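ATP-dependent DNA helicase (Mycobacterium smegmatis, PDB 5V9X) couples ATP hydrolysis to 3'-to-5' movement along a single-stranded DNA tracking strand and unwinds RNA:DNA hybrids. Local coordinates at residues R522-R527 against T531-P536; R779-A784 against W802-R807; L209-Q214 against T468-A473. All coordinates share one frame; numbering follows the deposited sequence.

Contact 1 of 3, residues R522-R527 against T531-P536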
# COMPACT_ATOMS: atom_id res chain seq x y z
N ARG A 522 3.42 -20.29 22.77
CA ARG A 522 3.16 -19.14 23.62
C ARG A 522 1.87 -19.24 24.43
O ARG A 522 1.60 -18.34 25.24
CB ARG A 522 3.12 -17.86 22.78
CG ARG A 522 4.22 -17.79 21.73
CD ARG A 522 5.60 -17.84 22.37
NE ARG A 522 6.64 -17.40 21.44
CZ ARG A 522 7.88 -17.09 21.80
NH1 ARG A 522 8.25 -17.17 23.07
NH2 ARG A 522 8.75 -16.69 20.89
N LEU A 523 1.08 -20.29 24.25
CA LEU A 523 -0.18 -20.44 24.96
C LEU A 523 -0.31 -21.87 25.48
O LEU A 523 0.38 -22.78 25.03
CB LEU A 523 -1.38 -20.10 24.07
CG LEU A 523 -1.46 -18.66 23.55
CD1 LEU A 523 -2.63 -18.53 22.58
CD2 LEU A 523 -1.60 -17.68 24.70
N VAL A 524 -1.20 -22.04 26.45
CA VAL A 524 -1.55 -23.35 26.99
C VAL A 524 -3.03 -23.57 26.74
O VAL A 524 -3.86 -22.71 27.07
CB VAL A 524 -1.21 -23.46 28.49
CG1 VAL A 524 -1.65 -24.80 29.03
CG2 VAL A 524 0.28 -23.26 28.71
N TYR A 525 -3.37 -24.71 26.15
CA TYR A 525 -4.72 -25.00 25.68
C TYR A 525 -5.32 -26.11 26.53
O TYR A 525 -4.76 -27.20 26.63
CB TYR A 525 -4.68 -25.41 24.20
CG TYR A 525 -6.02 -25.38 23.49
CD1 TYR A 525 -7.15 -24.86 24.11
CD2 TYR A 525 -6.15 -25.87 22.20
CE1 TYR A 525 -8.37 -24.83 23.45
CE2 TYR A 525 -7.36 -25.84 21.54
CZ TYR A 525 -8.47 -25.32 22.17
OH TYR A 525 -9.68 -25.30 21.51
N ASP A 526 -6.47 -25.82 27.15
CA ASP A 526 -7.23 -26.79 27.93
C ASP A 526 -8.44 -27.19 27.11
O ASP A 526 -9.47 -26.50 27.13
CB ASP A 526 -7.64 -26.21 29.28
CG ASP A 526 -8.18 -27.26 30.23
OD1 ASP A 526 -7.53 -27.53 31.26
OD2 ASP A 526 -9.26 -27.83 29.94
N ARG A 527 -8.34 -28.31 26.39
CA ARG A 527 -9.40 -28.70 25.47
C ARG A 527 -10.63 -29.23 26.21
O ARG A 527 -11.75 -29.11 25.70
CB ARG A 527 -8.88 -29.74 24.48
CG ARG A 527 -7.88 -29.17 23.50
CD ARG A 527 -7.14 -30.27 22.77
NE ARG A 527 -6.49 -29.76 21.57
CZ ARG A 527 -7.10 -29.61 20.40
NH1 ARG A 527 -8.38 -29.94 20.27
NH2 ARG A 527 -6.44 -29.14 19.36
N THR A 531 -10.23 -23.55 27.18
CA THR A 531 -9.63 -22.33 27.69
C THR A 531 -8.19 -22.20 27.22
O THR A 531 -7.43 -23.18 27.23
CB THR A 531 -9.69 -22.29 29.22
OG1 THR A 531 -11.04 -22.15 29.65
CG2 THR A 531 -8.86 -21.13 29.77
N LEU A 532 -7.82 -21.00 26.79
CA LEU A 532 -6.45 -20.65 26.44
C LEU A 532 -5.90 -19.70 27.49
O LEU A 532 -6.51 -18.66 27.78
CB LEU A 532 -6.37 -20.01 25.06
CG LEU A 532 -6.70 -20.88 23.85
CD1 LEU A 532 -7.59 -20.12 22.88
CD2 LEU A 532 -5.43 -21.34 23.16
N THR A 533 -4.74 -20.04 28.06
CA THR A 533 -4.04 -19.17 28.98
C THR A 533 -2.65 -18.85 28.42
O THR A 533 -2.11 -19.60 27.60
CB THR A 533 -3.91 -19.79 30.38
OG1 THR A 533 -3.42 -21.13 30.27
CG2 THR A 533 -5.26 -19.79 31.08
N ALA A 534 -2.09 -17.74 28.88
CA ALA A 534 -0.81 -17.26 28.38
C ALA A 534 0.33 -17.85 29.20
O ALA A 534 0.22 -18.05 30.41
CB ALA A 534 -0.76 -15.74 28.43
N ARG A 535 1.43 -18.13 28.52
CA ARG A 535 2.68 -18.47 29.17
C ARG A 535 3.45 -17.19 29.48
O ARG A 535 3.19 -16.15 28.87
CB ARG A 535 3.51 -19.39 28.29
CG ARG A 535 2.77 -20.65 27.87
CD ARG A 535 3.74 -21.71 27.39
NE ARG A 535 3.05 -22.77 26.66
CZ ARG A 535 3.67 -23.82 26.13
NH1 ARG A 535 4.98 -23.95 26.25
NH2 ARG A 535 2.97 -24.74 25.48
N PRO A 536 4.38 -17.23 30.44
CA PRO A 536 5.08 -16.00 30.84
C PRO A 536 5.64 -15.23 29.66
O PRO A 536 6.29 -15.79 28.77
CB PRO A 536 6.19 -16.53 31.75
CG PRO A 536 5.62 -17.76 32.35
CD PRO A 536 4.75 -18.38 31.28
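Val524 and Thr533 face each other as an antiparallel hydrogen-bonded pair, with Val524 N 2.8 Å from Thr533 O and a bond returned from Thr533 N to Val524 O. Asp526 and Thr531 repeat the pattern nearer the turn, where Asp526 N lies 2.8 Å from Thr531 O. Beyond the other end of the paired strands Arg535 adds a side-chain grip: its NE, at 3.1 Å, and NH2, at 3.3 Å, both donate to Leu523 O, coming from the same face of that carbonyl's plane, while its backbone N bonds to Arg522 O. The arginine chain is extended from CG to NE and crosses Val524 at about a right angle, CG2 of the valine lying 3.5 Å from Arg535 NE. Thr533 OG1 sits between its own N and carbonyl carbon (chi1 49°), which sets it beside Val524 CB on this same face.

Leu523, Tyr525, Leu532 and Ala534 occupy the other face. Leu532 CD2 lies 4.0 Å from Leu523 CD1, and Leu532 CG approaches the Tyr525 ring obliquely near CD1, while Thr531 O meets the ring at its edge. Helix 497-508 packs on this face, Leu507 touching Leu523, and Leu504 both Tyr525 and Leu532; Tyr525 OH bonds to Glu501 of that helix.

The chemistry is that of an amphipathic beta hairpin, part of the three-stranded antiparallel sheet in the winged-helix region: an apolar face turned to the helices, a more polar and exposed one opposite, and an arginine whose two nitrogens share one backbone oxygen where the regular strand pairing stops.

Contact 2 of 3, residues R779-A784 against W802-R807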
# COMPACT_ATOMS: atom_id res chain seq x y z
N ARG A 779 8.26 -15.43 2.40
CA ARG A 779 6.94 -15.29 3.00
C ARG A 779 6.70 -16.31 4.11
O ARG A 779 5.85 -16.07 4.97
CB ARG A 779 5.86 -15.40 1.92
CG ARG A 779 5.96 -14.32 0.85
CD ARG A 779 5.92 -12.92 1.45
NE ARG A 779 6.24 -11.88 0.48
CZ ARG A 779 5.34 -11.12 -0.13
NH1 ARG A 779 4.05 -11.27 0.13
NH2 ARG A 779 5.73 -10.20 -1.01
N PHE A 780 7.44 -17.42 4.12
CA PHE A 780 7.38 -18.31 5.28
C PHE A 780 8.04 -17.67 6.49
O PHE A 780 7.59 -17.85 7.63
CB PHE A 780 8.04 -19.65 4.96
CG PHE A 780 8.02 -20.63 6.11
CD1 PHE A 780 6.97 -21.51 6.26
CD2 PHE A 780 9.06 -20.66 7.03
CE1 PHE A 780 6.95 -22.42 7.31
CE2 PHE A 780 9.04 -21.56 8.08
CZ PHE A 780 7.99 -22.44 8.23
N ARG A 781 9.13 -16.92 6.27
CA ARG A 781 9.78 -16.22 7.37
C ARG A 781 8.89 -15.12 7.94
O ARG A 781 8.69 -15.04 9.16
CB ARG A 781 11.12 -15.63 6.90
CG ARG A 781 11.74 -14.67 7.90
CD ARG A 781 12.94 -13.94 7.32
NE ARG A 781 12.61 -13.24 6.08
CZ ARG A 781 11.97 -12.08 6.02
NH1 ARG A 781 11.57 -11.48 7.13
NH2 ARG A 781 11.73 -11.51 4.85
N GLU A 782 8.35 -14.26 7.07
CA GLU A 782 7.48 -13.19 7.53
C GLU A 782 6.25 -13.75 8.24
O GLU A 782 5.78 -13.17 9.23
CB GLU A 782 7.06 -12.30 6.35
CG GLU A 782 8.22 -11.61 5.64
CD GLU A 782 7.76 -10.84 4.40
OE1 GLU A 782 6.56 -10.89 4.08
OE2 GLU A 782 8.61 -10.20 3.75
N CYS A 783 5.72 -14.87 7.75
CA CYS A 783 4.56 -15.48 8.40
C CYS A 783 4.92 -16.05 9.77
O CYS A 783 4.20 -15.83 10.75
CB CYS A 783 3.96 -16.57 7.51
SG CYS A 783 2.93 -15.96 6.15
N ALA A 784 6.03 -16.79 9.85
CA ALA A 784 6.43 -17.38 11.12
C ALA A 784 6.66 -16.31 12.18
O ALA A 784 6.25 -16.47 13.34
CB ALA A 784 7.69 -18.23 10.94
N TRP A 802 18.86 -11.18 10.29
CA TRP A 802 19.70 -12.36 10.12
C TRP A 802 19.24 -13.50 11.02
O TRP A 802 19.40 -14.68 10.67
CB TRP A 802 21.16 -12.02 10.41
CG TRP A 802 21.46 -11.73 11.85
CD1 TRP A 802 21.51 -10.50 12.45
CD2 TRP A 802 21.76 -12.68 12.89
NE1 TRP A 802 21.82 -10.63 13.78
CE2 TRP A 802 21.97 -11.96 14.08
CE3 TRP A 802 21.86 -14.08 12.92
CZ2 TRP A 802 22.28 -12.58 15.28
CZ3 TRP A 802 22.16 -14.70 14.12
CH2 TRP A 802 22.37 -13.95 15.29
N HIS A 803 18.67 -13.18 12.18
CA HIS A 803 18.26 -14.20 13.13
C HIS A 803 16.88 -14.76 12.79
O HIS A 803 16.64 -15.96 12.97
CB HIS A 803 18.27 -13.63 14.55
CG HIS A 803 18.02 -14.64 15.62
ND1 HIS A 803 16.92 -14.58 16.45
CD2 HIS A 803 18.72 -15.74 15.99
CE1 HIS A 803 16.96 -15.60 17.29
NE2 HIS A 803 18.03 -16.32 17.03
N GLN A 804 15.97 -13.90 12.33
CA GLN A 804 14.70 -14.40 11.79
C GLN A 804 14.95 -15.41 10.68
O GLN A 804 14.38 -16.51 10.68
CB GLN A 804 13.85 -13.24 11.28
CG GLN A 804 13.13 -12.45 12.37
CD GLN A 804 12.12 -11.47 11.80
OE1 GLN A 804 11.84 -11.47 10.60
NE2 GLN A 804 11.55 -10.64 12.66
N ARG A 805 15.82 -15.06 9.73
CA ARG A 805 16.11 -15.95 8.61
C ARG A 805 16.67 -17.28 9.08
O ARG A 805 16.22 -18.34 8.64
CB ARG A 805 17.09 -15.27 7.66
CG ARG A 805 16.53 -14.07 6.94
CD ARG A 805 17.63 -13.14 6.50
NE ARG A 805 17.13 -12.09 5.63
CZ ARG A 805 17.80 -10.98 5.33
NH1 ARG A 805 19.01 -10.79 5.84
NH2 ARG A 805 17.27 -10.07 4.53
N GLN A 806 17.65 -17.24 9.98
CA GLN A 806 18.28 -18.48 10.45
C GLN A 806 17.27 -19.38 11.14
O GLN A 806 17.18 -20.58 10.84
CB GLN A 806 19.43 -18.14 11.39
CG GLN A 806 20.06 -19.35 12.07
CD GLN A 806 21.25 -18.97 12.93
OE1 GLN A 806 21.24 -19.18 14.15
NE2 GLN A 806 22.27 -18.41 12.31
N ARG A 807 16.48 -18.83 12.07
CA ARG A 807 15.50 -19.65 12.78
C ARG A 807 14.35 -20.06 11.88
O ARG A 807 13.85 -21.18 11.98
CB ARG A 807 14.98 -18.90 14.01
CG ARG A 807 16.02 -18.69 15.10
CD ARG A 807 16.52 -20.01 15.66
NE ARG A 807 17.35 -19.81 16.85
CZ ARG A 807 18.65 -19.53 16.82
NH1 ARG A 807 19.28 -19.43 15.65
NH2 ARG A 807 19.32 -19.36 17.95
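Arg781 reaches from helix 774-786 to Gln804 and Arg805 on helix 801-815, and its side chain makes every close approach between the two segments. The direct polar link is weak: Arg781 NH1 lies 3.5 Å from Gln804 OE1, with an N-H...O angle of 144°. The amide oxygen nevertheless sits at the edge of the guanidinium, in its plane, and the two flat groups are nearly coplanar although the side chains cross at about a right angle.

The methylene carbons touch by van der Waals contact: Arg781 CD packs 3.6 Å from Arg805 CG and lies 4.1 Å from Gln804 CB. Arg781 has CG anti to its backbone N and is bent at chi3 (55°), a turn that swings the guanidinium aside after CD has met the opposite helix. Arg805 instead runs extended from CG to NE; the two arginines lie side by side, pointing the same way, with their guanidinium planes 85° apart.

Charge pairing probably eases the closeness of the two arginines. The NE atoms of Arg781 and Arg805 are 4.7 Å apart, but Glu574 bridges the two, OE2 in a salt bridge with Arg781 NE and OE1 with Arg805 NH2, which probably offsets the like charges. Within its own helix Arg781 NH2 also pairs with Glu782 OE2, 3.6 Å away, and Glu782 OE2 also forms a salt bridge with Arg552 NE; Arg781 NH1 additionally bonds to the backbone oxygen of Asp551.

The arrangement is a buried salt-bridge network at a helix-helix junction, joining two helices of the DEAD/H-associated region to segments of the winged-helix family region around Asp551, Arg552 and Glu574.

Contact 3 of 3, residues L209-Q214 against T468-A473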
# COMPACT_ATOMS: atom_id res chain seq x y z
N LEU A 209 -10.81 -4.48 15.96
CA LEU A 209 -12.14 -3.90 16.11
C LEU A 209 -13.13 -4.89 16.71
O LEU A 209 -14.03 -4.49 17.46
CB LEU A 209 -12.64 -3.38 14.77
CG LEU A 209 -11.84 -2.22 14.16
CD1 LEU A 209 -12.42 -1.80 12.82
CD2 LEU A 209 -11.78 -1.04 15.12
N GLU A 210 -13.00 -6.18 16.38
CA GLU A 210 -13.89 -7.17 16.99
C GLU A 210 -13.55 -7.38 18.46
O GLU A 210 -14.45 -7.58 19.29
CB GLU A 210 -13.82 -8.49 16.22
CG GLU A 210 -14.50 -8.48 14.87
CD GLU A 210 -15.99 -8.17 14.96
OE1 GLU A 210 -16.53 -7.54 14.02
OE2 GLU A 210 -16.63 -8.55 15.96
N ARG A 211 -12.26 -7.35 18.80
CA ARG A 211 -11.87 -7.38 20.21
C ARG A 211 -12.40 -6.16 20.95
O ARG A 211 -12.76 -6.25 22.13
CB ARG A 211 -10.36 -7.47 20.33
CG ARG A 211 -9.77 -8.79 19.84
CD ARG A 211 -8.26 -8.73 19.78
NE ARG A 211 -7.67 -8.33 21.06
CZ ARG A 211 -6.37 -8.10 21.23
NH1 ARG A 211 -5.53 -8.23 20.22
NH2 ARG A 211 -5.91 -7.73 22.42
N LEU A 212 -12.46 -5.01 20.28
CA LEU A 212 -13.09 -3.83 20.87
C LEU A 212 -14.56 -4.08 21.15
O LEU A 212 -15.03 -3.88 22.28
CB LEU A 212 -12.92 -2.63 19.93
CG LEU A 212 -13.63 -1.33 20.35
CD1 LEU A 212 -12.98 -0.73 21.59
CD2 LEU A 212 -13.65 -0.34 19.21
N ASP A 213 -15.30 -4.54 20.14
CA ASP A 213 -16.74 -4.76 20.29
C ASP A 213 -17.06 -5.70 21.45
O ASP A 213 -18.15 -5.62 22.02
CB ASP A 213 -17.32 -5.32 18.99
CG ASP A 213 -17.46 -4.26 17.91
OD1 ASP A 213 -17.20 -3.07 18.20
OD2 ASP A 213 -17.83 -4.62 16.77
N GLN A 214 -16.13 -6.58 21.81
CA GLN A 214 -16.34 -7.45 22.97
C GLN A 214 -16.09 -6.75 24.29
O GLN A 214 -16.43 -7.31 25.34
CB GLN A 214 -15.45 -8.69 22.86
CG GLN A 214 -15.87 -9.64 21.75
CD GLN A 214 -17.36 -9.93 21.74
OE1 GLN A 214 -18.02 -9.82 20.71
NE2 GLN A 214 -17.90 -10.30 22.90
N THR A 468 -4.40 -14.14 18.78
CA THR A 468 -4.73 -15.18 19.75
C THR A 468 -3.81 -15.11 20.96
O THR A 468 -4.25 -15.31 22.10
CB THR A 468 -4.65 -16.56 19.09
OG1 THR A 468 -5.56 -16.61 17.99
CG2 THR A 468 -5.02 -17.64 20.09
N VAL A 469 -2.53 -14.81 20.75
CA VAL A 469 -1.63 -14.59 21.87
C VAL A 469 -2.02 -13.32 22.62
O VAL A 469 -1.97 -13.27 23.85
CB VAL A 469 -0.16 -14.53 21.39
CG1 VAL A 469 0.77 -14.25 22.56
CG2 VAL A 469 0.22 -15.82 20.70
N ALA A 470 -2.45 -12.29 21.88
CA ALA A 470 -2.72 -10.99 22.49
C ALA A 470 -4.05 -10.97 23.24
O ALA A 470 -4.14 -10.37 24.32
CB ALA A 470 -2.71 -9.90 21.42
N VAL A 471 -5.08 -11.62 22.69
CA VAL A 471 -6.38 -11.61 23.35
C VAL A 471 -6.32 -12.39 24.66
O VAL A 471 -7.07 -12.10 25.60
CB VAL A 471 -7.47 -12.17 22.41
CG1 VAL A 471 -7.22 -13.64 22.10
CG2 VAL A 471 -8.86 -11.97 23.01
N ALA A 472 -5.43 -13.38 24.76
CA ALA A 472 -5.29 -14.20 25.95
C ALA A 472 -4.05 -13.84 26.77
O ALA A 472 -3.67 -14.61 27.66
CB ALA A 472 -5.25 -15.68 25.57
N ALA A 473 -3.42 -12.70 26.49
CA ALA A 473 -2.22 -12.32 27.22
C ALA A 473 -2.53 -11.77 28.60
O ALA A 473 -1.69 -11.85 29.50
CB ALA A 473 -1.41 -11.30 26.41
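The guanidinium of Arg211 presents one face to the end of helix 461-471, where the backbone at Ala470 and Val471 lies over it. Val471 N stands 3.9 Å above the plane, displaced toward the rim of the group, and the carbonyl carbon of Ala470 lies over the same face. The flat cation thus lies face-on over the peptide backbone, with no hydrogen bond between the two segments: Arg211 NH2 comes within 3.7 Å of Ala470 O but donates elsewhere, to Thr175 OG1.

Side-chain packing completes the approach. Arg211 NH1 meets the methyl CB of Ala470 at 3.5 Å, while NE lies 4.1 Å from Val471 CB, the two side chains crossing obliquely. The arginine directs its CB toward the other helix and bends at chi3 (54°), which lays the guanidinium against the Ala470-Val471 backbone. Helix 167-174 flanks the contact, Phe171 touching both Arg211 and Ala470 and Leu174 adding to the cover of the arginine. The bond to Thr175, just beyond that helix, probably helps to fix the rotation of the guanidinium.

Ala472 is the first residue to leave helical geometry, placing the contact at the C-terminal end of helix 461-471. This is helix-to-helix packing between the DEAD/DEAH-box and winged-helix family regions, and between these two segments Arg211 alone makes the contact from helix 200-213.

Along the chain, segment 209-214 in the DEAD/DEAH-box region comes first, followed by 468-473, by the hairpin of contact 1 and, last, by the helices of contact 2. Contacts 1 and 3 adjoin, their centres 15 Å apart: Leu523 CD1 packs on Thr468 CG2 at 3.6 Å, and Ala534 lies against Ala472 and Ala473. Helix 461-471, in the same family region as the hairpin, thus touches helix 200-213 on one hand and the hairpin on the other. Contact 2 stands apart, its centre about 24 Å from contact 1 and 25 Å from contact 3, its nearest atoms about 8 and 10 Å away, without touching. The nearest atoms of each contact are about 8 to 11 Å from the bound nucleic acid.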